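Long-range contact in aldose 1-epimerase (Escherichia coli, PDB 3NRE), which probably interconverts the alpha and beta anomers of aldose sugars, as expected of a galactose mutarotase-like aldose 1-epimerase: residues M224-V237 with D249-D261. Numbering follows the deposited sequence. Where two conformers were deposited one is given.
Sequences METTPPAPCYFIFV and DFFCLEPMSHAPD
Phe234 O takes the amide hydrogen of Glu254 in the shortest backbone bond between the two segments, 2.8 Å from Glu254 N, with the donor in the carbonyl plane. The same oxygen receives a longer CA-H...O contact from Leu253. Strands 232-237 and 250-256 run antiparallel, their directions 162° apart; Phe234 also donates to Glu254 O, Phe236 and Cys252 exchange a second pair of bonds, and Met256 N donates to Cys232 O. Pro255, which has no amide hydrogen to give, suits its non-hydrogen-bonded place opposite Tyr233.

On the face bearing Phe234 and Glu254, selenomethionine Met256 bends at its last torsion (chi3 53°) and brings SE to 3.4 Å from Phe234 CD1, an oblique Met-aromatic contact. Farther along the same ring, Pro260 CG meets the edge at CE1, 3.8 Å away. Glu254, extended beyond CG, runs alongside Phe234 and Phe236, with OE1 3.6 Å from Phe234 CB and OE2 beside Phe236 CB; it also touches His149. With CG anti to its nitrogen (chi1 -177°), Phe236 presents its ring edge to Cys252 SG, while CE2 approaches the rim of Phe250.

The face bearing Ile235 and Leu253 makes mainly apolar contacts across the segments. Ile235 CD1 reaches across to Leu253 CG at 3.7 Å, and Leu253 CD2 touches both Tyr233 CB and SE of selenomethionine Met224, 3.8 Å from the latter. Unbranched, pliable Met224 suits its place against Leu253 and Pro255. Thr226 CG2 rests on Pro255, whereas its OG1 accepts from Ala230 N and bonds Gly209 O, which probably steadies the connection between the strands. Met224 and Thr226 come from strand 220-227 of another sheet, so apolar packing joins two sheets, whereas the opposite face carries rings, selenium and a carboxylate beside His149, consistent with a sugar-binding cleft as in galactose mutarotases.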
HETATM    1  N   MSE A 224      -5.540  10.315  -6.376  1.00 29.80           N
HETATM    2  CA  MSE A 224      -5.349   8.857  -6.326  0.50 28.72           C
HETATM    3  C   MSE A 224      -6.621   8.172  -6.826  1.00 32.76           C
HETATM    4  O   MSE A 224      -7.727   8.476  -6.341  1.00 36.13           O
HETATM    5  CB  MSE A 224      -5.030   8.364  -4.892  0.50 27.32           C
HETATM    6  CG  MSE A 224      -5.085   6.813  -4.725  0.50 24.21           C
HETATM    7 SE   MSE A 224      -4.596   5.946  -3.003  0.38 26.06          SE
HETATM    8  CE  MSE A 224      -2.937   6.773  -2.596  0.50 16.95           C
ATOM      9  N   GLU A 225      -6.448   7.240  -7.774  1.00 30.54           N
ATOM     10  CA  GLU A 225      -7.548   6.433  -8.330  1.00 31.84           C
ATOM     11  C   GLU A 225      -7.113   4.978  -8.412  1.00 33.97           C
ATOM     12  O   GLU A 225      -5.967   4.674  -8.720  1.00 33.16           O
ATOM     13  CB  GLU A 225      -7.963   6.895  -9.736  1.00 35.72           C
ATOM     14  CG  GLU A 225      -8.596   8.255  -9.732  1.00 42.29           C
ATOM     15  CD  GLU A 225      -9.139   8.681 -11.106  1.00 55.97           C
ATOM     16  OE1 GLU A 225      -9.570   7.826 -11.922  1.00 55.21           O
ATOM     17  OE2 GLU A 225      -9.133   9.901 -11.346  1.00 61.05           O
ATOM     18  N   THR A 226      -8.000   4.074  -8.047  1.00 33.03           N
ATOM     19  CA  THR A 226      -7.708   2.640  -8.130  1.00 29.77           C
ATOM     20  C   THR A 226      -8.704   1.938  -9.070  1.00 35.30           C
ATOM     21  O   THR A 226      -9.916   2.331  -9.178  1.00 36.22           O
ATOM     22  CB  THR A 226      -7.779   1.969  -6.750  1.00 34.41           C
ATOM     23  OG1 THR A 226      -9.033   2.335  -6.130  1.00 37.46           O
ATOM     24  CG2 THR A 226      -6.544   2.358  -5.864  1.00 27.83           C
ATOM     25  N   THR A 227      -8.212   0.906  -9.754  1.00 35.65           N
ATOM     26  CA  THR A 227      -9.065   0.111 -10.671  1.00 35.99           C
ATOM     27  C   THR A 227      -8.723  -1.363 -10.550  1.00 38.39           C
ATOM     28  O   THR A 227      -7.574  -1.738 -10.762  1.00 39.18           O
ATOM     29  CB  THR A 227      -8.845   0.472 -12.173  1.00 41.84           C
ATOM     30  OG1 THR A 227      -8.908   1.887 -12.337  1.00 45.74           O
ATOM     31  CG2 THR A 227      -9.909  -0.168 -13.054  1.00 45.97           C
ATOM     32  N   PRO A 228      -9.687  -2.212 -10.161  1.00 39.45           N
ATOM     33  CA  PRO A 228     -11.048  -1.944  -9.671  1.00 41.42           C
ATOM     34  C   PRO A 228     -11.015  -1.050  -8.433  1.00 37.46           C
ATOM     35  O   PRO A 228      -9.966  -0.969  -7.770  1.00 38.53           O
ATOM     36  CB  PRO A 228     -11.577  -3.325  -9.302  1.00 42.49           C
ATOM     37  CG  PRO A 228     -10.653  -4.301 -10.016  1.00 46.15           C
ATOM     38  CD  PRO A 228      -9.336  -3.637 -10.080  1.00 41.22           C
ATOM     39  N   PRO A 229     -12.107  -0.341  -8.151  1.00 42.08           N
ATOM     40  CA  PRO A 229     -12.093   0.553  -7.004  1.00 40.88           C
ATOM     41  C   PRO A 229     -11.804  -0.243  -5.744  1.00 39.46           C
ATOM     42  O   PRO A 229     -12.440  -1.253  -5.466  1.00 39.80           O
ATOM     43  CB  PRO A 229     -13.502   1.179  -6.990  1.00 43.39           C
ATOM     44  CG  PRO A 229     -14.119   0.836  -8.319  1.00 52.17           C
ATOM     45  CD  PRO A 229     -13.410  -0.363  -8.852  1.00 44.21           C
ATOM     46  N   ALA A 230     -10.816   0.206  -5.004  1.00 33.44           N
ATOM     47  CA  ALA A 230     -10.505  -0.385  -3.709  1.00 33.73           C
ATOM     48  C   ALA A 230     -11.579  -0.015  -2.687  1.00 31.85           C
ATOM     49  O   ALA A 230     -12.007   1.121  -2.635  1.00 32.74           O
ATOM     50  CB  ALA A 230      -9.158   0.117  -3.250  1.00 30.92           C
ATOM     51  N   PRO A 231     -11.975  -0.964  -1.827  1.00 33.51           N
ATOM     52  CA  PRO A 231     -13.031  -0.741  -0.827  1.00 32.57           C
ATOM     53  C   PRO A 231     -12.545  -0.240   0.536  1.00 30.30           C
ATOM     54  O   PRO A 231     -13.372   0.207   1.342  1.00 29.37           O
ATOM     55  CB  PRO A 231     -13.606  -2.133  -0.655  1.00 35.36           C
ATOM     56  CG  PRO A 231     -12.438  -3.020  -0.829  1.00 31.34           C
ATOM     57  CD  PRO A 231     -11.705  -2.398  -2.007  1.00 29.78           C
ATOM     58  N   CYS A 232     -11.233  -0.352   0.811  1.00 28.02           N
ATOM     59  CA  CYS A 232     -10.679   0.012   2.115  0.60 27.11           C
ATOM     60  C   CYS A 232      -9.369   0.753   1.947  1.00 22.51           C
ATOM     61  O   CYS A 232      -8.666   0.526   0.989  1.00 25.14           O
ATOM     62  CB  CYS A 232     -10.452  -1.237   2.950  0.60 26.34           C
ATOM     63  SG  CYS A 232     -11.950  -2.165   3.298  0.60 28.77           S
ATOM     64  N   TYR A 233      -9.077   1.636   2.899  1.00 24.95           N
ATOM     65  CA  TYR A 233      -7.774   2.322   2.978  1.00 24.15           C
ATOM     66  C   TYR A 233      -7.349   2.347   4.446  1.00 25.39           C
ATOM     67  O   TYR A 233      -8.191   2.395   5.345  1.00 23.58           O
ATOM     68  CB  TYR A 233      -7.835   3.737   2.371  1.00 23.06           C
ATOM     69  CG  TYR A 233      -8.719   4.788   3.045  1.00 21.96           C
ATOM     70  CD1 TYR A 233      -8.228   5.609   4.059  1.00 26.25           C
ATOM     71  CD2 TYR A 233     -10.031   5.046   2.615  1.00 23.16           C
ATOM     72  CE1 TYR A 233      -9.043   6.593   4.657  1.00 23.28           C
ATOM     73  CE2 TYR A 233     -10.810   6.039   3.194  1.00 26.49           C
ATOM     74  CZ  TYR A 233     -10.325   6.793   4.214  1.00 27.92           C
ATOM     75  OH  TYR A 233     -11.085   7.778   4.791  1.00 28.21           O
ATOM     76  N   PHE A 234      -6.029   2.308   4.684  1.00 22.51           N
ATOM     77  CA  PHE A 234      -5.466   2.577   6.005  1.00 19.81           C
ATOM     78  C   PHE A 234      -4.801   3.954   6.014  1.00 19.47           C
ATOM     79  O   PHE A 234      -4.271   4.418   5.022  1.00 21.96           O
ATOM     80  CB  PHE A 234      -4.419   1.488   6.422  1.00 19.68           C
ATOM     81  CG  PHE A 234      -4.969   0.384   7.325  1.00 20.02           C
ATOM     82  CD1 PHE A 234      -5.782  -0.620   6.792  1.00 22.92           C
ATOM     83  CD2 PHE A 234      -4.682   0.339   8.675  1.00 25.77           C
ATOM     84  CE1 PHE A 234      -6.300  -1.623   7.601  1.00 27.10           C
ATOM     85  CE2 PHE A 234      -5.194  -0.670   9.456  1.00 24.64           C
ATOM     86  CZ  PHE A 234      -5.980  -1.646   8.935  1.00 26.99           C
ATOM     87  N   ILE A 235      -4.851   4.616   7.145  1.00 20.74           N
ATOM     88  CA  ILE A 235      -4.119   5.844   7.368  1.00 23.86           C
ATOM     89  C   ILE A 235      -3.103   5.520   8.455  1.00 23.59           C
ATOM     90  O   ILE A 235      -3.453   4.931   9.506  1.00 22.46           O
ATOM     91  CB  ILE A 235      -4.995   6.983   7.895  1.00 23.59           C
ATOM     92  CG1 ILE A 235      -6.066   7.377   6.888  1.00 27.16           C
ATOM     93  CG2 ILE A 235      -4.151   8.213   8.288  1.00 23.31           C
ATOM     94  CD1 ILE A 235      -5.532   7.887   5.512  1.00 28.15           C
ATOM     95  N   PHE A 236      -1.866   5.943   8.215  1.00 20.35           N
ATOM     96  CA  PHE A 236      -0.804   5.904   9.189  1.00 21.77           C
ATOM     97  C   PHE A 236      -0.220   7.296   9.422  1.00 20.62           C
ATOM     98  O   PHE A 236       0.171   7.973   8.469  1.00 21.94           O
ATOM     99  CB  PHE A 236       0.307   4.921   8.723  1.00 20.91           C
ATOM    100  CG  PHE A 236       1.389   4.792   9.723  1.00 22.45           C
ATOM    101  CD1 PHE A 236       1.089   4.345  10.984  1.00 23.12           C
ATOM    102  CD2 PHE A 236       2.672   5.153   9.442  1.00 24.75           C
ATOM    103  CE1 PHE A 236       2.055   4.252  11.942  1.00 24.54           C
ATOM    104  CE2 PHE A 236       3.675   5.074  10.415  1.00 26.47           C
ATOM    105  CZ  PHE A 236       3.369   4.607  11.656  1.00 22.40           C
ATOM    106  N   VAL A 237      -0.175   7.712  10.691  1.00 19.86           N
ATOM    107  CA  VAL A 237       0.581   8.861  11.195  1.00 23.56           C
ATOM    108  C   VAL A 237       1.363   8.301  12.372  1.00 23.21           C
ATOM    109  O   VAL A 237       0.801   7.648  13.258  1.00 22.29           O
ATOM    110  CB  VAL A 237      -0.294  10.010  11.691  1.00 21.78           C
ATOM    111  CG1 VAL A 237       0.595  11.189  12.156  1.00 24.84           C
ATOM    112  CG2 VAL A 237      -1.247  10.440  10.597  1.00 26.46           C
ATOM    113  N   ASP A 249       6.533  14.504   9.439  1.00 29.43           N
ATOM    114  CA  ASP A 249       7.022  14.910   8.127  1.00 30.86           C
ATOM    115  C   ASP A 249       6.473  14.001   7.023  1.00 23.11           C
ATOM    116  O   ASP A 249       6.709  14.269   5.842  1.00 24.72           O
ATOM    117  CB  ASP A 249       8.570  14.914   8.110  1.00 33.02           C
ATOM    118  CG  ASP A 249       9.167  13.653   8.724  1.00 38.70           C
ATOM    119  OD1 ASP A 249       8.931  13.333   9.947  1.00 42.08           O
ATOM    120  OD2 ASP A 249       9.904  12.962   7.976  1.00 57.02           O
ATOM    121  N   PHE A 250       5.796  12.904   7.401  1.00 23.73           N
ATOM    122  CA  PHE A 250       5.065  12.044   6.460  1.00 19.65           C
ATOM    123  C   PHE A 250       3.871  11.365   7.077  1.00 22.27           C
ATOM    124  O   PHE A 250       3.709  11.298   8.272  1.00 22.29           O
ATOM    125  CB  PHE A 250       5.944  10.935   5.831  1.00 21.69           C
ATOM    126  CG  PHE A 250       6.355   9.841   6.831  1.00 21.35           C
ATOM    127  CD1 PHE A 250       5.505   8.771   7.116  1.00 26.34           C
ATOM    128  CD2 PHE A 250       7.530   9.973   7.555  1.00 29.01           C
ATOM    129  CE1 PHE A 250       5.892   7.773   8.089  1.00 24.20           C
ATOM    130  CE2 PHE A 250       7.900   8.966   8.501  1.00 30.41           C
ATOM    131  CZ  PHE A 250       7.062   7.926   8.744  1.00 19.93           C
ATOM    132  N   PHE A 251       3.030  10.864   6.206  1.00 19.76           N
ATOM    133  CA  PHE A 251       1.882  10.011   6.582  1.00 23.02           C
ATOM    134  C   PHE A 251       1.658   9.044   5.452  1.00 20.70           C
ATOM    135  O   PHE A 251       2.183   9.219   4.380  1.00 21.23           O
ATOM    136  CB  PHE A 251       0.586  10.810   6.807  1.00 23.06           C
ATOM    137  CG  PHE A 251      -0.051  11.295   5.544  1.00 23.33           C
ATOM    138  CD1 PHE A 251       0.442  12.440   4.905  1.00 23.11           C
ATOM    139  CD2 PHE A 251      -1.135  10.608   4.969  1.00 22.53           C
ATOM    140  CE1 PHE A 251      -0.139  12.901   3.712  1.00 27.06           C
ATOM    141  CE2 PHE A 251      -1.717  11.059   3.796  1.00 29.25           C
ATOM    142  CZ  PHE A 251      -1.215  12.220   3.161  1.00 24.07           C
ATOM    143  N   CYS A 252       0.889   7.984   5.706  1.00 20.76           N
ATOM    144  CA  CYS A 252       0.547   7.003   4.672  1.00 19.48           C
ATOM    145  C   CYS A 252      -0.937   6.951   4.467  1.00 24.03           C
ATOM    146  O   CYS A 252      -1.723   7.052   5.407  1.00 23.08           O
ATOM    147  CB  CYS A 252       1.009   5.619   5.042  1.00 19.20           C
ATOM    148  SG  CYS A 252       2.743   5.552   5.439  1.00 23.30           S
ATOM    149  N   LEU A 253      -1.332   6.801   3.206  1.00 24.30           N
ATOM    150  CA  LEU A 253      -2.737   6.502   2.853  1.00 25.26           C
ATOM    151  C   LEU A 253      -2.593   5.289   1.977  1.00 24.38           C
ATOM    152  O   LEU A 253      -2.069   5.388   0.864  1.00 26.33           O
ATOM    153  CB  LEU A 253      -3.440   7.652   2.121  1.00 29.20           C
ATOM    154  CG  LEU A 253      -4.938   7.449   1.896  1.00 30.08           C
ATOM    155  CD1 LEU A 253      -5.636   8.808   1.655  1.00 33.35           C
ATOM    156  CD2 LEU A 253      -5.249   6.442   0.749  1.00 27.54           C
ATOM    157  N   GLU A 254      -3.038   4.137   2.481  1.00 22.54           N
ATOM    158  CA  GLU A 254      -2.701   2.804   1.900  1.00 19.36           C
ATOM    159  C   GLU A 254      -3.919   2.150   1.258  1.00 21.47           C
ATOM    160  O   GLU A 254      -4.778   1.640   1.976  1.00 25.52           O
ATOM    161  CB  GLU A 254      -2.200   1.854   2.974  1.00 23.05           C
ATOM    162  CG  GLU A 254      -1.124   2.451   3.893  1.00 27.04           C
ATOM    163  CD  GLU A 254      -0.974   1.674   5.231  1.00 26.21           C
ATOM    164  OE1 GLU A 254      -1.156   0.407   5.299  1.00 27.68           O
ATOM    165  OE2 GLU A 254      -0.664   2.426   6.178  1.00 32.22           O
ATOM    166  N   PRO A 255      -4.004   2.130  -0.072  1.00 22.33           N
ATOM    167  CA  PRO A 255      -5.141   1.449  -0.700  1.00 22.72           C
ATOM    168  C   PRO A 255      -5.016  -0.072  -0.664  1.00 24.52           C
ATOM    169  O   PRO A 255      -3.927  -0.661  -0.856  1.00 23.14           O
ATOM    170  CB  PRO A 255      -5.112   1.947  -2.124  1.00 24.97           C
ATOM    171  CG  PRO A 255      -3.606   2.160  -2.353  1.00 25.08           C
ATOM    172  CD  PRO A 255      -3.116   2.718  -1.079  1.00 20.90           C
HETATM  173  N   MSE A 256      -6.147  -0.723  -0.371  1.00 25.03           N
HETATM  174  CA  MSE A 256      -6.167  -2.154  -0.287  1.00 25.17           C
HETATM  175  C   MSE A 256      -7.377  -2.673  -0.982  1.00 26.88           C
HETATM  176  O   MSE A 256      -8.463  -2.082  -0.873  1.00 26.22           O
HETATM  177  CB  MSE A 256      -6.240  -2.631   1.194  1.00 25.58           C
HETATM  178  CG  MSE A 256      -5.076  -2.211   2.036  1.00 30.79           C
HETATM  179 SE   MSE A 256      -5.648  -2.455   3.902  0.75 32.16          SE
HETATM  180  CE  MSE A 256      -6.236  -4.192   3.937  1.00 27.01           C
ATOM    181  N   SER A 257      -7.204  -3.815  -1.639  1.00 23.99           N
ATOM    182  CA  SER A 257      -8.298  -4.442  -2.368  1.00 27.08           C
ATOM    183  C   SER A 257      -9.281  -5.196  -1.469  1.00 27.48           C
ATOM    184  O   SER A 257     -10.294  -5.728  -1.966  1.00 27.11           O
ATOM    185  CB  SER A 257      -7.722  -5.419  -3.400  1.00 28.25           C
ATOM    186  OG  SER A 257      -7.208  -6.577  -2.783  1.00 26.90           O
ATOM    187  N   HIS A 258      -8.994  -5.207  -0.167  1.00 24.12           N
ATOM    188  CA  HIS A 258      -9.781  -5.951   0.799  1.00 26.14           C
ATOM    189  C   HIS A 258      -9.711  -5.290   2.145  1.00 26.06           C
ATOM    190  O   HIS A 258      -8.911  -4.391   2.322  1.00 24.36           O
ATOM    191  CB  HIS A 258      -9.302  -7.399   0.874  1.00 25.21           C
ATOM    192  CG  HIS A 258      -7.913  -7.544   1.415  1.00 24.81           C
ATOM    193  ND1 HIS A 258      -7.655  -7.799   2.742  1.00 24.67           N
ATOM    194  CD2 HIS A 258      -6.712  -7.503   0.794  1.00 22.64           C
ATOM    195  CE1 HIS A 258      -6.346  -7.863   2.923  1.00 24.34           C
ATOM    196  NE2 HIS A 258      -5.745  -7.673   1.764  1.00 24.56           N
ATOM    197  N   ALA A 259     -10.553  -5.766   3.079  1.00 25.66           N
ATOM    198  CA  ALA A 259     -10.595  -5.257   4.451  1.00 25.59           C
ATOM    199  C   ALA A 259      -9.588  -6.014   5.310  1.00 24.71           C
ATOM    200  O   ALA A 259      -9.350  -7.193   5.055  1.00 23.06           O
ATOM    201  CB  ALA A 259     -11.965  -5.418   5.041  1.00 27.16           C
ATOM    202  N   PRO A 260      -9.071  -5.351   6.364  1.00 25.19           N
ATOM    203  CA  PRO A 260      -8.237  -6.087   7.298  1.00 24.53           C
ATOM    204  C   PRO A 260      -9.007  -7.269   7.898  1.00 26.05           C
ATOM    205  O   PRO A 260     -10.204  -7.135   8.219  1.00 26.22           O
ATOM    206  CB  PRO A 260      -7.918  -5.052   8.356  1.00 27.48           C
ATOM    207  CG  PRO A 260      -9.073  -4.076   8.296  1.00 27.48           C
ATOM    208  CD  PRO A 260      -9.441  -4.023   6.868  1.00 25.94           C
ATOM    209  N   ASP A 261      -8.338  -8.421   8.008  1.00 24.50           N
ATOM    210  CA  ASP A 261      -8.907  -9.618   8.633  1.00 24.25           C
ATOM    211  C   ASP A 261     -10.021 -10.220   7.781  1.00 23.27           C
ATOM    212  O   ASP A 261     -10.842 -10.960   8.280  1.00 26.68           O
ATOM    213  CB  ASP A 261      -9.406  -9.360  10.076  1.00 26.53           C
ATOM    214  CG  ASP A 261      -8.432  -9.845  11.150  1.00 29.52           C
ATOM    215  OD1 ASP A 261      -7.318 -10.244  10.782  1.00 25.88           O
ATOM    216  OD2 ASP A 261      -8.836  -9.858  12.364  1.00 27.73           O
TER